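Local coordinates for protein Uly1 (Catenovulum maritimum, PDB 7DRQ) that probably cleaves ulvan, a sulfated polysaccharide of green algae, by beta-elimination as a calcium-binding lyase of polysaccharide lyase family 24, at residues T205-H210 and K265-A269; D350-N356 and Q401-E407; T392-F396 and T428-T432. One frame throughout, in Å; residues are numbered along the deposited sequence.

Contact 1: residues T205-H210 and K265-A269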
ATOM      1  N   THR A 205      -4.949  -2.808   0.324  1.00 10.17           N
ATOM      2  CA  THR A 205      -5.028  -1.364   0.513  1.00 13.16           C
ATOM      3  C   THR A 205      -6.492  -0.962   0.564  1.00 10.78           C
ATOM      4  O   THR A 205      -7.199  -1.099  -0.438  1.00 11.48           O
ATOM      5  CB  THR A 205      -4.307  -0.609  -0.609  1.00 12.46           C
ATOM      6  OG1 THR A 205      -2.934  -1.012  -0.644  1.00 13.74           O
ATOM      7  CG2 THR A 205      -4.365   0.906  -0.355  1.00 11.78           C
ATOM      8  N   PHE A 206      -6.936  -0.471   1.718  1.00 11.94           N
ATOM      9  CA  PHE A 206      -8.294   0.013   1.898  1.00 11.38           C
ATOM     10  C   PHE A 206      -8.398   1.490   1.530  1.00 12.60           C
ATOM     11  O   PHE A 206      -7.428   2.248   1.612  1.00 15.02           O
ATOM     12  CB  PHE A 206      -8.750  -0.145   3.352  1.00  8.51           C
ATOM     13  CG  PHE A 206      -8.767  -1.566   3.866  1.00 10.03           C
ATOM     14  CD1 PHE A 206      -9.885  -2.377   3.674  1.00  8.78           C
ATOM     15  CD2 PHE A 206      -7.712  -2.047   4.635  1.00 11.69           C
ATOM     16  CE1 PHE A 206      -9.921  -3.663   4.196  1.00 10.51           C
ATOM     17  CE2 PHE A 206      -7.742  -3.323   5.161  1.00 12.65           C
ATOM     18  CZ  PHE A 206      -8.852  -4.140   4.939  1.00 11.73           C
ATOM     19  N   PHE A 207      -9.606   1.907   1.166  1.00 11.10           N
ATOM     20  CA  PHE A 207      -9.908   3.326   1.035  1.00 15.65           C
ATOM     21  C   PHE A 207     -11.369   3.543   1.400  1.00 14.00           C
ATOM     22  O   PHE A 207     -12.180   2.615   1.367  1.00 13.83           O
ATOM     23  CB  PHE A 207      -9.607   3.864  -0.375  1.00 14.04           C
ATOM     24  CG  PHE A 207     -10.203   3.057  -1.502  1.00 17.47           C
ATOM     25  CD1 PHE A 207      -9.538   1.945  -2.009  1.00 16.40           C
ATOM     26  CD2 PHE A 207     -11.417   3.430  -2.081  1.00 13.81           C
ATOM     27  CE1 PHE A 207     -10.070   1.213  -3.058  1.00 16.93           C
ATOM     28  CE2 PHE A 207     -11.955   2.706  -3.141  1.00 16.45           C
ATOM     29  CZ  PHE A 207     -11.294   1.594  -3.622  1.00 18.13           C
ATOM     30  N   THR A 208     -11.697   4.787   1.752  1.00 13.22           N
ATOM     31  CA  THR A 208     -13.033   5.148   2.209  1.00 14.70           C
ATOM     32  C   THR A 208     -13.558   6.334   1.414  1.00 15.84           C
ATOM     33  O   THR A 208     -12.797   7.192   0.966  1.00 13.03           O
ATOM     34  CB  THR A 208     -13.060   5.502   3.707  1.00 15.14           C
ATOM     35  OG1 THR A 208     -12.091   6.524   3.985  1.00 16.91           O
ATOM     36  CG2 THR A 208     -12.710   4.287   4.544  1.00 15.32           C
ATOM     37  N   SER A 209     -14.874   6.392   1.276  1.00 11.37           N
ATOM     38  CA  SER A 209     -15.513   7.491   0.570  1.00 12.90           C
ATOM     39  C   SER A 209     -15.972   8.578   1.542  1.00 17.81           C
ATOM     40  O   SER A 209     -15.915   8.427   2.764  1.00 20.46           O
ATOM     41  CB  SER A 209     -16.701   6.975  -0.234  1.00 14.91           C
ATOM     42  OG  SER A 209     -17.779   6.689   0.645  1.00 17.74           O
ATOM     43  N   HIS A 210     -16.455   9.683   0.965  1.00 19.76           N
ATOM     44  CA  HIS A 210     -16.957  10.810   1.750  1.00 24.34           C
ATOM     45  C   HIS A 210     -18.044  10.370   2.720  1.00 24.13           C
ATOM     46  O   HIS A 210     -18.015  10.707   3.910  1.00 24.62           O
ATOM     47  CB  HIS A 210     -17.512  11.883   0.810  1.00 24.57           C
ATOM     48  CG  HIS A 210     -16.461  12.716   0.148  1.00 30.22           C
ATOM     49  ND1 HIS A 210     -16.680  13.378  -1.043  1.00 30.84           N
ATOM     50  CD2 HIS A 210     -15.189  13.009   0.515  1.00 33.28           C
ATOM     51  CE1 HIS A 210     -15.586  14.039  -1.382  1.00 29.71           C
ATOM     52  NE2 HIS A 210     -14.669  13.836  -0.452  1.00 27.03           N
ATOM     53  N   LYS A 265      -2.172   1.857  -7.913  1.00 12.08           N
ATOM     54  CA  LYS A 265      -2.982   1.902  -6.705  1.00 13.29           C
ATOM     55  C   LYS A 265      -4.278   2.634  -6.997  1.00 13.47           C
ATOM     56  O   LYS A 265      -4.280   3.652  -7.700  1.00 11.04           O
ATOM     57  CB  LYS A 265      -2.233   2.594  -5.567  1.00 16.52           C
ATOM     58  CG  LYS A 265      -2.896   2.405  -4.206  1.00 24.71           C
ATOM     59  CD  LYS A 265      -1.934   2.722  -3.066  1.00 29.10           C
ATOM     60  CE  LYS A 265      -0.617   1.993  -3.222  1.00 32.96           C
ATOM     61  NZ  LYS A 265       0.272   2.301  -2.063  1.00 32.36           N
HETATM   62  N   MSE A 266      -5.375   2.092  -6.470  1.00 12.02           N
HETATM   63  CA  MSE A 266      -6.652   2.775  -6.466  1.00 10.32           C
HETATM   64  C   MSE A 266      -6.713   3.650  -5.230  1.00 12.31           C
HETATM   65  O   MSE A 266      -6.174   3.291  -4.174  1.00 11.25           O
HETATM   66  CB  MSE A 266      -7.825   1.784  -6.453  1.00 12.32           C
HETATM   67  CG  MSE A 266      -7.800   0.811  -7.586  1.00 12.21           C
HETATM   68 SE   MSE A 266      -9.399  -0.341  -7.495  0.70 18.56          SE
HETATM   69  CE  MSE A 266     -10.639   0.869  -6.904  1.00  7.37           C
ATOM     70  N   LYS A 267      -7.337   4.813  -5.374  1.00 11.24           N
ATOM     71  CA  LYS A 267      -7.537   5.724  -4.258  1.00 11.08           C
ATOM     72  C   LYS A 267      -8.895   6.379  -4.399  1.00 11.46           C
ATOM     73  O   LYS A 267      -9.456   6.457  -5.493  1.00 12.26           O
ATOM     74  CB  LYS A 267      -6.479   6.834  -4.205  1.00 10.48           C
ATOM     75  CG  LYS A 267      -5.047   6.356  -4.139  1.00 12.02           C
ATOM     76  CD  LYS A 267      -4.101   7.568  -4.141  1.00 14.41           C
ATOM     77  CE  LYS A 267      -2.663   7.131  -4.339  1.00 13.13           C
ATOM     78  NZ  LYS A 267      -1.697   8.252  -4.041  1.00 12.23           N
ATOM     79  N   TYR A 268      -9.411   6.876  -3.279  1.00  9.30           N
ATOM     80  CA  TYR A 268     -10.547   7.783  -3.312  1.00 10.01           C
ATOM     81  C   TYR A 268      -9.982   9.195  -3.343  1.00 13.13           C
ATOM     82  O   TYR A 268      -9.254   9.595  -2.424  1.00 11.52           O
ATOM     83  CB  TYR A 268     -11.450   7.578  -2.102  1.00 11.09           C
ATOM     84  CG  TYR A 268     -12.753   8.327  -2.172  1.00 11.13           C
ATOM     85  CD1 TYR A 268     -13.840   7.808  -2.871  1.00 10.75           C
ATOM     86  CD2 TYR A 268     -12.913   9.536  -1.509  1.00 12.74           C
ATOM     87  CE1 TYR A 268     -15.051   8.491  -2.922  1.00 14.25           C
ATOM     88  CE2 TYR A 268     -14.104  10.217  -1.551  1.00 15.14           C
ATOM     89  CZ  TYR A 268     -15.171   9.699  -2.241  1.00 14.47           C
ATOM     90  OH  TYR A 268     -16.351  10.409  -2.247  1.00 16.12           O
ATOM     91  N   ALA A 269     -10.271   9.926  -4.412  1.00 10.31           N
ATOM     92  CA  ALA A 269      -9.639  11.221  -4.648  1.00 12.12           C
ATOM     93  C   ALA A 269     -10.661  12.140  -5.284  1.00 12.87           C
ATOM     94  O   ALA A 269     -11.364  11.728  -6.216  1.00 11.26           O
ATOM     95  CB  ALA A 269      -8.416  11.086  -5.563  1.00 13.64           C
TER
HETATM   96  O   HOH W   1      -0.798   0.599   0.610  1.00 31.09           O
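Two neighbouring blades of the beta-propeller meet here through their first, innermost strands. The strand segments 205-208 and 265-269 run nearly parallel, at 17°, with their axes 6.4 Å apart at closest approach. They are not paired backbone to backbone; side chains, and the backbone of T208 to H210 against Y268, make the contact. Each pairs instead with the second strand of its own blade, F207 with F215 and K267 with R274, and the blades pack face to face.

Y268 has the largest buried area of any residue in the contact. Its ring slides beneath the backbone where strand 201-208 ends: S209 CA lies 3.5 Å from the ring centroid and only 9° off the ring normal, a CH-pi contact over the face, while T208 O comes to 3.3 Å from Y268 CG. H210 then closes over the end of the tyrosine, the two rings meeting edge-to-face (T-shaped) with the Y268 edge directed at the imidazole face, centroids 5.0 Å apart and planes at 83°.

F207 fills the gap between the strands. It rests on Y268 CB through CD2 at 4.1 Å and on the methyl of M266, modelled as selenomethionine, with F207 CZ 3.4 Å from M266 CE. I273 of strand 272-280 touches F207, M266 and Y268, so this apolar cluster continues into the second blade.

At the other end T205 CG2 lies 4.1 Å from K265 CD, and a water 3.0 Å from T205 OG1 also accepts a weak bond from K265 NZ at 3.3 Å, bridging the two. A weak hydrogen bond runs from H210 N to Y268 OH at 3.3 Å.

Contact 2: residues D350-N356 and Q401-E407. With CA (calcium ion), chain D.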
ATOM      1  N   ASP A 350       3.324   7.464  -8.531  1.00  9.67           N
ATOM      2  CA  ASP A 350       2.211   7.828  -7.663  1.00 10.04           C
ATOM      3  C   ASP A 350       1.366   8.863  -8.386  1.00 12.10           C
ATOM      4  O   ASP A 350       1.772   9.412  -9.412  1.00 11.95           O
ATOM      5  CB  ASP A 350       2.699   8.352  -6.306  1.00  9.93           C
ATOM      6  CG  ASP A 350       1.633   8.245  -5.223  1.00 14.55           C
ATOM      7  OD1 ASP A 350       0.614   7.552  -5.446  1.00 12.61           O
ATOM      8  OD2 ASP A 350       1.816   8.862  -4.153  1.00 12.77           O
ATOM      9  N   TRP A 351       0.185   9.135  -7.825  1.00 11.22           N
ATOM     10  CA  TRP A 351      -0.764  10.057  -8.433  1.00  9.25           C
ATOM     11  C   TRP A 351      -1.708  10.570  -7.352  1.00 10.76           C
ATOM     12  O   TRP A 351      -1.842   9.972  -6.283  1.00 12.34           O
ATOM     13  CB  TRP A 351      -1.558   9.380  -9.558  1.00 12.26           C
ATOM     14  CG  TRP A 351      -2.396   8.284  -9.027  1.00 10.77           C
ATOM     15  CD1 TRP A 351      -2.007   7.002  -8.769  1.00 10.54           C
ATOM     16  CD2 TRP A 351      -3.762   8.384  -8.621  1.00  9.12           C
ATOM     17  NE1 TRP A 351      -3.061   6.289  -8.244  1.00 11.09           N
ATOM     18  CE2 TRP A 351      -4.149   7.116  -8.142  1.00 12.86           C
ATOM     19  CE3 TRP A 351      -4.697   9.426  -8.617  1.00  9.29           C
ATOM     20  CZ2 TRP A 351      -5.439   6.856  -7.669  1.00 10.53           C
ATOM     21  CZ3 TRP A 351      -5.976   9.172  -8.142  1.00 11.74           C
ATOM     22  CH2 TRP A 351      -6.336   7.893  -7.673  1.00 11.41           C
ATOM     23  N   THR A 352      -2.381  11.673  -7.656  1.00 10.37           N
ATOM     24  CA  THR A 352      -3.452  12.164  -6.799  1.00  9.67           C
ATOM     25  C   THR A 352      -4.333  13.078  -7.638  1.00 11.14           C
ATOM     26  O   THR A 352      -3.968  13.470  -8.749  1.00 10.00           O
ATOM     27  CB  THR A 352      -2.899  12.891  -5.563  1.00 11.52           C
ATOM     28  OG1 THR A 352      -3.973  13.202  -4.667  1.00 12.85           O
ATOM     29  CG2 THR A 352      -2.208  14.181  -5.980  1.00 12.61           C
ATOM     30  N   VAL A 353      -5.521  13.368  -7.116  1.00  9.59           N
ATOM     31  CA  VAL A 353      -6.396  14.396  -7.663  1.00  8.62           C
ATOM     32  C   VAL A 353      -6.810  15.284  -6.503  1.00  9.07           C
ATOM     33  O   VAL A 353      -7.284  14.780  -5.480  1.00 12.92           O
ATOM     34  CB  VAL A 353      -7.642  13.805  -8.370  1.00  9.88           C
ATOM     35  CG1 VAL A 353      -8.511  14.938  -8.947  1.00 10.66           C
ATOM     36  CG2 VAL A 353      -7.235  12.821  -9.462  1.00 10.01           C
ATOM     37  N   THR A 354      -6.615  16.593  -6.646  1.00  9.08           N
ATOM     38  CA  THR A 354      -6.957  17.516  -5.569  1.00 10.15           C
ATOM     39  C   THR A 354      -8.466  17.738  -5.499  1.00 10.31           C
ATOM     40  O   THR A 354      -9.223  17.370  -6.398  1.00 11.94           O
ATOM     41  CB  THR A 354      -6.297  18.876  -5.769  1.00 11.27           C
ATOM     42  OG1 THR A 354      -6.949  19.531  -6.869  1.00 10.70           O
ATOM     43  CG2 THR A 354      -4.791  18.735  -6.061  1.00  9.33           C
ATOM     44  N   GLU A 355      -8.897  18.386  -4.414  1.00 10.02           N
ATOM     45  CA  GLU A 355     -10.299  18.752  -4.244  1.00 12.92           C
ATOM     46  C   GLU A 355     -10.796  19.730  -5.304  1.00 12.89           C
ATOM     47  O   GLU A 355     -12.008  19.983  -5.362  1.00 12.37           O
ATOM     48  CB  GLU A 355     -10.523  19.353  -2.846  1.00 12.56           C
ATOM     49  CG  GLU A 355      -9.982  20.765  -2.710  1.00 16.68           C
ATOM     50  CD  GLU A 355     -10.285  21.393  -1.360  1.00 24.24           C
ATOM     51  OE1 GLU A 355     -10.657  20.655  -0.424  1.00 24.54           O
ATOM     52  OE2 GLU A 355     -10.153  22.627  -1.245  1.00 25.35           O
ATOM     53  N   ASN A 356      -9.911  20.288  -6.130  1.00 11.60           N
ATOM     54  CA  ASN A 356     -10.307  21.138  -7.245  1.00  9.06           C
ATOM     55  C   ASN A 356     -10.153  20.434  -8.585  1.00  9.94           C
ATOM     56  O   ASN A 356     -10.236  21.080  -9.638  1.00 10.67           O
ATOM     57  CB  ASN A 356      -9.500  22.434  -7.227  1.00 12.22           C
ATOM     58  CG  ASN A 356      -9.757  23.225  -5.979  1.00 15.54           C
ATOM     59  OD1 ASN A 356     -10.862  23.208  -5.477  1.00 10.77           O
ATOM     60  ND2 ASN A 356      -8.722  23.882  -5.438  1.00 13.95           N
ATOM     61  N   GLN A 401       6.281   9.861  -3.784  1.00 12.67           N
ATOM     62  CA  GLN A 401       4.857   9.850  -3.486  1.00 15.07           C
ATOM     63  C   GLN A 401       4.313  11.272  -3.512  1.00 13.86           C
ATOM     64  O   GLN A 401       5.051  12.240  -3.315  1.00 13.45           O
ATOM     65  CB  GLN A 401       4.587   9.163  -2.130  1.00 16.88           C
ATOM     66  CG  GLN A 401       4.599   7.638  -2.286  1.00 23.85           C
ATOM     67  CD  GLN A 401       4.255   6.879  -1.025  1.00 29.38           C
ATOM     68  OE1 GLN A 401       3.086   6.765  -0.648  1.00 30.45           O
ATOM     69  NE2 GLN A 401       5.274   6.323  -0.379  1.00 32.13           N
ATOM     70  N   LEU A 402       3.016  11.393  -3.793  1.00 10.88           N
ATOM     71  CA  LEU A 402       2.317  12.673  -3.768  1.00 13.28           C
ATOM     72  C   LEU A 402       1.105  12.572  -2.856  1.00 14.96           C
ATOM     73  O   LEU A 402       0.435  11.535  -2.807  1.00 14.92           O
ATOM     74  CB  LEU A 402       1.851  13.108  -5.168  1.00 14.84           C
ATOM     75  CG  LEU A 402       2.686  13.986  -6.095  1.00 19.37           C
ATOM     76  CD1 LEU A 402       1.778  14.475  -7.234  1.00 13.58           C
ATOM     77  CD2 LEU A 402       3.344  15.157  -5.362  1.00 16.33           C
ATOM     78  N   TYR A 403       0.814  13.658  -2.149  1.00 11.68           N
ATOM     79  CA  TYR A 403      -0.321  13.743  -1.247  1.00 11.47           C
ATOM     80  C   TYR A 403      -1.125  15.001  -1.566  1.00 14.03           C
ATOM     81  O   TYR A 403      -0.674  15.881  -2.309  1.00 10.66           O
ATOM     82  CB  TYR A 403       0.161  13.749   0.212  1.00 10.31           C
ATOM     83  CG  TYR A 403       1.096  12.604   0.483  1.00 10.07           C
ATOM     84  CD1 TYR A 403       0.598  11.334   0.751  1.00 12.87           C
ATOM     85  CD2 TYR A 403       2.478  12.773   0.437  1.00 11.42           C
ATOM     86  CE1 TYR A 403       1.441  10.275   0.984  1.00 14.03           C
ATOM     87  CE2 TYR A 403       3.330  11.713   0.673  1.00 12.52           C
ATOM     88  CZ  TYR A 403       2.804  10.466   0.941  1.00 14.15           C
ATOM     89  OH  TYR A 403       3.641   9.401   1.189  1.00 13.64           O
ATOM     90  N   THR A 404      -2.324  15.100  -0.988  1.00 14.22           N
ATOM     91  CA  THR A 404      -3.131  16.284  -1.248  1.00 13.01           C
ATOM     92  C   THR A 404      -3.995  16.618  -0.045  1.00 12.28           C
ATOM     93  O   THR A 404      -4.420  15.738   0.712  1.00 13.54           O
ATOM     94  CB  THR A 404      -4.007  16.123  -2.508  1.00 10.43           C
ATOM     95  OG1 THR A 404      -4.528  17.405  -2.892  1.00 11.41           O
ATOM     96  CG2 THR A 404      -5.177  15.136  -2.280  1.00 12.57           C
ATOM     97  N   ALA A 405      -4.223  17.916   0.134  1.00 10.93           N
ATOM     98  CA  ALA A 405      -5.152  18.419   1.132  1.00  8.65           C
ATOM     99  C   ALA A 405      -5.494  19.841   0.736  1.00 14.60           C
ATOM    100  O   ALA A 405      -4.624  20.582   0.271  1.00 13.95           O
ATOM    101  CB  ALA A 405      -4.573  18.376   2.556  1.00 12.99           C
ATOM    102  N   GLY A 406      -6.763  20.207   0.898  1.00 14.43           N
ATOM    103  CA  GLY A 406      -7.186  21.528   0.472  1.00 14.37           C
ATOM    104  C   GLY A 406      -6.864  21.744  -0.988  1.00 12.69           C
ATOM    105  O   GLY A 406      -6.975  20.832  -1.812  1.00 14.65           O
ATOM    106  N   GLU A 407      -6.418  22.953  -1.322  1.00 11.32           N
ATOM    107  CA  GLU A 407      -6.103  23.236  -2.715  1.00 15.75           C
ATOM    108  C   GLU A 407      -4.711  22.771  -3.125  1.00 15.90           C
ATOM    109  O   GLU A 407      -4.304  23.038  -4.263  1.00 13.83           O
ATOM    110  CB  GLU A 407      -6.236  24.737  -2.983  1.00 18.49           C
ATOM    111  CG  GLU A 407      -5.207  25.588  -2.273  1.00 20.41           C
ATOM    112  CD  GLU A 407      -5.199  27.026  -2.771  1.00 27.04           C
ATOM    113  OE1 GLU A 407      -5.996  27.362  -3.668  1.00 29.00           O
ATOM    114  OE2 GLU A 407      -4.381  27.821  -2.277  1.00 27.79           O
TER
HETATM  115 CA    CA D 602     -12.987  24.416  -5.718  1.00 24.81          CA
HETATM  116  O   HOH W   2       0.880   7.920  -1.831  1.00 25.01           O
HETATM  117  O   HOH W   3      -7.064  18.225  -2.107  1.00 12.82           O
HETATM  118  O   HOH W   4      -8.930  18.594   1.760  1.00 25.94           O
HETATM  119  O   HOH W   5     -13.727  22.208  -4.826  1.00 19.25           O
HETATM  120  O   HOH W   6      -6.074  23.482  -6.434  1.00 16.38           O
HETATM  121  O   HOH W   7     -11.598  25.309  -7.700  1.00 13.70           O
HETATM  122  O   HOH W   8     -11.690  26.278  -4.817  1.00 13.52           O
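The next pair of inner propeller strands, 350-353 and 403-405, lie near parallel at 14°, each in its own blade. Q401 begins the contact through a water that donates to both its OE1 and D350 OD2. The same carboxylate oxygen accepts the direct bond across the interface, from L402 N to D350 OD2 at 2.8 Å, and L402 CD1 packs 4.2 Å from T352 CG2. Y403 turns away, onto V449 and I451 of the following blade. T404 points back and nestles between two threonines: its CG2 is 3.3 Å from T352 OG1 and its OG1, hydrogen-bonded to N408 O, packs 3.4 Å from T354 CG2. One water bridges T404 OG1, G406 O and E355 N. G406, at positive phi, turns the chain so that its O comes 3.1 Å from E355 CG. Finally E407 O shares a water with N356 ND2, while N356 OD1 binds a calcium ion at 2.5 Å.

Contact 3: residues T392-F396 and T428-T432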
ATOM      1  N   THR A 392       3.698  17.465 -18.905  1.00 14.20           N
ATOM      2  CA  THR A 392       4.707  16.609 -18.295  1.00 10.01           C
ATOM      3  C   THR A 392       6.017  17.381 -18.257  1.00 14.06           C
ATOM      4  O   THR A 392       6.454  17.907 -19.286  1.00 14.64           O
ATOM      5  CB  THR A 392       4.905  15.304 -19.067  1.00 14.50           C
ATOM      6  OG1 THR A 392       3.684  14.554 -19.078  1.00 13.71           O
ATOM      7  CG2 THR A 392       5.991  14.467 -18.421  1.00 13.89           C
ATOM      8  N   THR A 393       6.643  17.434 -17.083  1.00 11.64           N
ATOM      9  CA  THR A 393       7.958  18.041 -16.929  1.00 12.00           C
ATOM     10  C   THR A 393       8.869  17.068 -16.196  1.00 13.90           C
ATOM     11  O   THR A 393       8.412  16.280 -15.364  1.00 13.82           O
ATOM     12  CB  THR A 393       7.879  19.385 -16.163  1.00 11.98           C
ATOM     13  OG1 THR A 393       9.177  20.007 -16.120  1.00 16.50           O
ATOM     14  CG2 THR A 393       7.378  19.173 -14.738  1.00 14.97           C
ATOM     15  N   THR A 394      10.160  17.093 -16.536  1.00 14.00           N
ATOM     16  CA  THR A 394      11.165  16.379 -15.755  1.00 15.24           C
ATOM     17  C   THR A 394      11.846  17.292 -14.753  1.00 16.94           C
ATOM     18  O   THR A 394      12.804  16.876 -14.091  1.00 16.44           O
ATOM     19  CB  THR A 394      12.208  15.723 -16.664  1.00 14.64           C
ATOM     20  OG1 THR A 394      12.905  16.735 -17.399  1.00 16.68           O
ATOM     21  CG2 THR A 394      11.525  14.781 -17.642  1.00 18.29           C
ATOM     22  N   ASP A 395      11.367  18.529 -14.625  1.00 18.03           N
ATOM     23  CA  ASP A 395      11.862  19.457 -13.609  1.00 14.42           C
ATOM     24  C   ASP A 395      11.116  19.185 -12.302  1.00 14.36           C
ATOM     25  O   ASP A 395      10.260  19.949 -11.849  1.00 19.86           O
ATOM     26  CB  ASP A 395      11.698  20.893 -14.093  1.00 20.03           C
ATOM     27  CG  ASP A 395      12.295  21.908 -13.136  1.00 26.14           C
ATOM     28  OD1 ASP A 395      12.998  21.507 -12.188  1.00 24.27           O
ATOM     29  OD2 ASP A 395      12.061  23.117 -13.341  1.00 27.69           O
ATOM     30  N   PHE A 396      11.467  18.050 -11.686  1.00 17.68           N
ATOM     31  CA  PHE A 396      10.791  17.520 -10.509  1.00 16.42           C
ATOM     32  C   PHE A 396      11.812  16.822  -9.620  1.00 17.93           C
ATOM     33  O   PHE A 396      12.687  16.112 -10.140  1.00 16.91           O
ATOM     34  CB  PHE A 396       9.679  16.541 -10.917  1.00 16.48           C
ATOM     35  CG  PHE A 396       8.821  16.089  -9.777  1.00 14.47           C
ATOM     36  CD1 PHE A 396       7.897  16.955  -9.206  1.00 15.46           C
ATOM     37  CD2 PHE A 396       8.937  14.808  -9.270  1.00 14.88           C
ATOM     38  CE1 PHE A 396       7.101  16.547  -8.141  1.00 14.56           C
ATOM     39  CE2 PHE A 396       8.145  14.391  -8.203  1.00 18.82           C
ATOM     40  CZ  PHE A 396       7.227  15.267  -7.635  1.00 16.17           C
ATOM     41  N   THR A 428      -0.225  22.933 -10.587  1.00 12.27           N
ATOM     42  CA  THR A 428       1.051  23.589 -10.832  1.00 14.18           C
ATOM     43  C   THR A 428       2.196  22.651 -10.475  1.00 13.60           C
ATOM     44  O   THR A 428       2.004  21.586  -9.885  1.00 10.49           O
ATOM     45  CB  THR A 428       1.205  24.890 -10.026  1.00 14.54           C
ATOM     46  OG1 THR A 428       1.571  24.578  -8.669  1.00 13.50           O
ATOM     47  CG2 THR A 428      -0.092  25.714 -10.047  1.00 16.55           C
ATOM     48  N   ASN A 429       3.407  23.084 -10.827  1.00 10.52           N
ATOM     49  CA  ASN A 429       4.642  22.406 -10.446  1.00 14.01           C
ATOM     50  C   ASN A 429       5.516  23.306  -9.568  1.00 13.28           C
ATOM     51  O   ASN A 429       6.745  23.183  -9.564  1.00 14.18           O
ATOM     52  CB  ASN A 429       5.404  21.960 -11.697  1.00 12.26           C
ATOM     53  CG  ASN A 429       6.612  21.085 -11.386  1.00 15.58           C
ATOM     54  OD1 ASN A 429       6.568  20.191 -10.526  1.00 13.17           O
ATOM     55  ND2 ASN A 429       7.710  21.354 -12.080  1.00 16.19           N
ATOM     56  N   ASP A 430       4.901  24.198  -8.793  1.00 14.07           N
ATOM     57  CA  ASP A 430       5.657  25.236  -8.075  1.00 15.19           C
ATOM     58  C   ASP A 430       5.687  24.898  -6.585  1.00 13.70           C
ATOM     59  O   ASP A 430       4.862  25.373  -5.800  1.00 13.76           O
ATOM     60  CB  ASP A 430       5.053  26.602  -8.327  1.00 20.89           C
ATOM     61  CG  ASP A 430       5.184  27.032  -9.776  1.00 31.93           C
ATOM     62  OD1 ASP A 430       6.261  26.807 -10.376  1.00 33.09           O
ATOM     63  OD2 ASP A 430       4.205  27.594 -10.311  1.00 38.04           O
ATOM     64  N   PHE A 431       6.663  24.088  -6.201  1.00 13.97           N
ATOM     65  CA  PHE A 431       6.796  23.656  -4.822  1.00 15.43           C
ATOM     66  C   PHE A 431       7.662  24.619  -4.029  1.00 18.53           C
ATOM     67  O   PHE A 431       8.610  25.212  -4.552  1.00 17.77           O
ATOM     68  CB  PHE A 431       7.400  22.252  -4.752  1.00 15.21           C
ATOM     69  CG  PHE A 431       6.462  21.179  -5.212  1.00 15.72           C
ATOM     70  CD1 PHE A 431       6.365  20.865  -6.558  1.00 14.47           C
ATOM     71  CD2 PHE A 431       5.659  20.506  -4.300  1.00 14.21           C
ATOM     72  CE1 PHE A 431       5.475  19.873  -6.999  1.00 16.31           C
ATOM     73  CE2 PHE A 431       4.773  19.511  -4.725  1.00 14.86           C
ATOM     74  CZ  PHE A 431       4.689  19.198  -6.077  1.00 13.32           C
ATOM     75  N   THR A 432       7.320  24.764  -2.754  1.00 15.12           N
ATOM     76  CA  THR A 432       8.162  25.451  -1.786  1.00 18.98           C
ATOM     77  C   THR A 432       8.195  24.631  -0.506  1.00 18.65           C
ATOM     78  O   THR A 432       7.204  23.989  -0.139  1.00 14.96           O
ATOM     79  CB  THR A 432       7.655  26.865  -1.475  1.00 20.80           C
ATOM     80  OG1 THR A 432       6.346  26.786  -0.910  1.00 24.39           O
ATOM     81  CG2 THR A 432       7.598  27.719  -2.724  1.00 20.35           C
TER
HETATM   82  O   HOH W   9       9.054  20.485  -8.956  1.00 17.83           O
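Strand 391-393 is the last of its blade, and where it gives out T393 starts a turn that reaches the next blade. T393 OG1 accepts from D395 N at 3.0 Å, forming an ST turn, and its methyl points across the gap, with CG2 3.5 Å from N429 ND2. N429 lies in the loop that links strands 418-425 and 432-436 of the neighbouring blade.

D395 follows as the centre of an inverse gamma turn, closed by a weak bond from F396 N to T394 O. Its side chain contributes little to the contact; it is the backbone carbonyl that matters, since D395 O receives a straight hydrogen bond from N429 ND2, 2.9 Å long with an angle of 171°. The other end of the same amide is used as well, for N429 OD1 bonds to ND1 of H380, a residue of strand 372-383 in the same blade as T393. A water lies close by, 3.2 Å from D395 O and 3.0 Å from N429 OD1.

F396 completes the segment. Its CA-to-CB bond runs sideways, yet the ring reaches over: CD1 is 3.7 Å from N429 OD1, and CE1 comes to 3.9 Å from F431 CE1. The two phenylalanines form an offset edge-to-face pair, the F396 edge toward the F431 face, with centroids 6.0 Å apart and planes at 69°. I411 of strand 408-415 touches both.

With 164 Å² buried, this join between outer blade parts is small. Its chemistry suggests directional bonding by both ends of one asparagine amide more than broad apolar burial, with the phenylalanine pair beside it.

Overall arrangement
Contacts 1 and 2 repeat one theme, near-parallel inner strands of successive propeller blades, and they adjoin: K267 NZ of contact 1 forms a salt bridge with D350 OD1 of contact 2 at 2.8 Å. Both are partly buried, with centres about 11 and 16 Å from the centre of the chain. Contact 3, about 25 Å out, is a small surface contact of turn and loop. It joins the same two blades as contact 2, at their outer parts. Aromatic and apolar packing dominates contact 1; threonines, one carboxylate and bridging waters characterise contact 2, beside a calcium ion; contact 3 combines an asparagine amide with a phenylalanine pair.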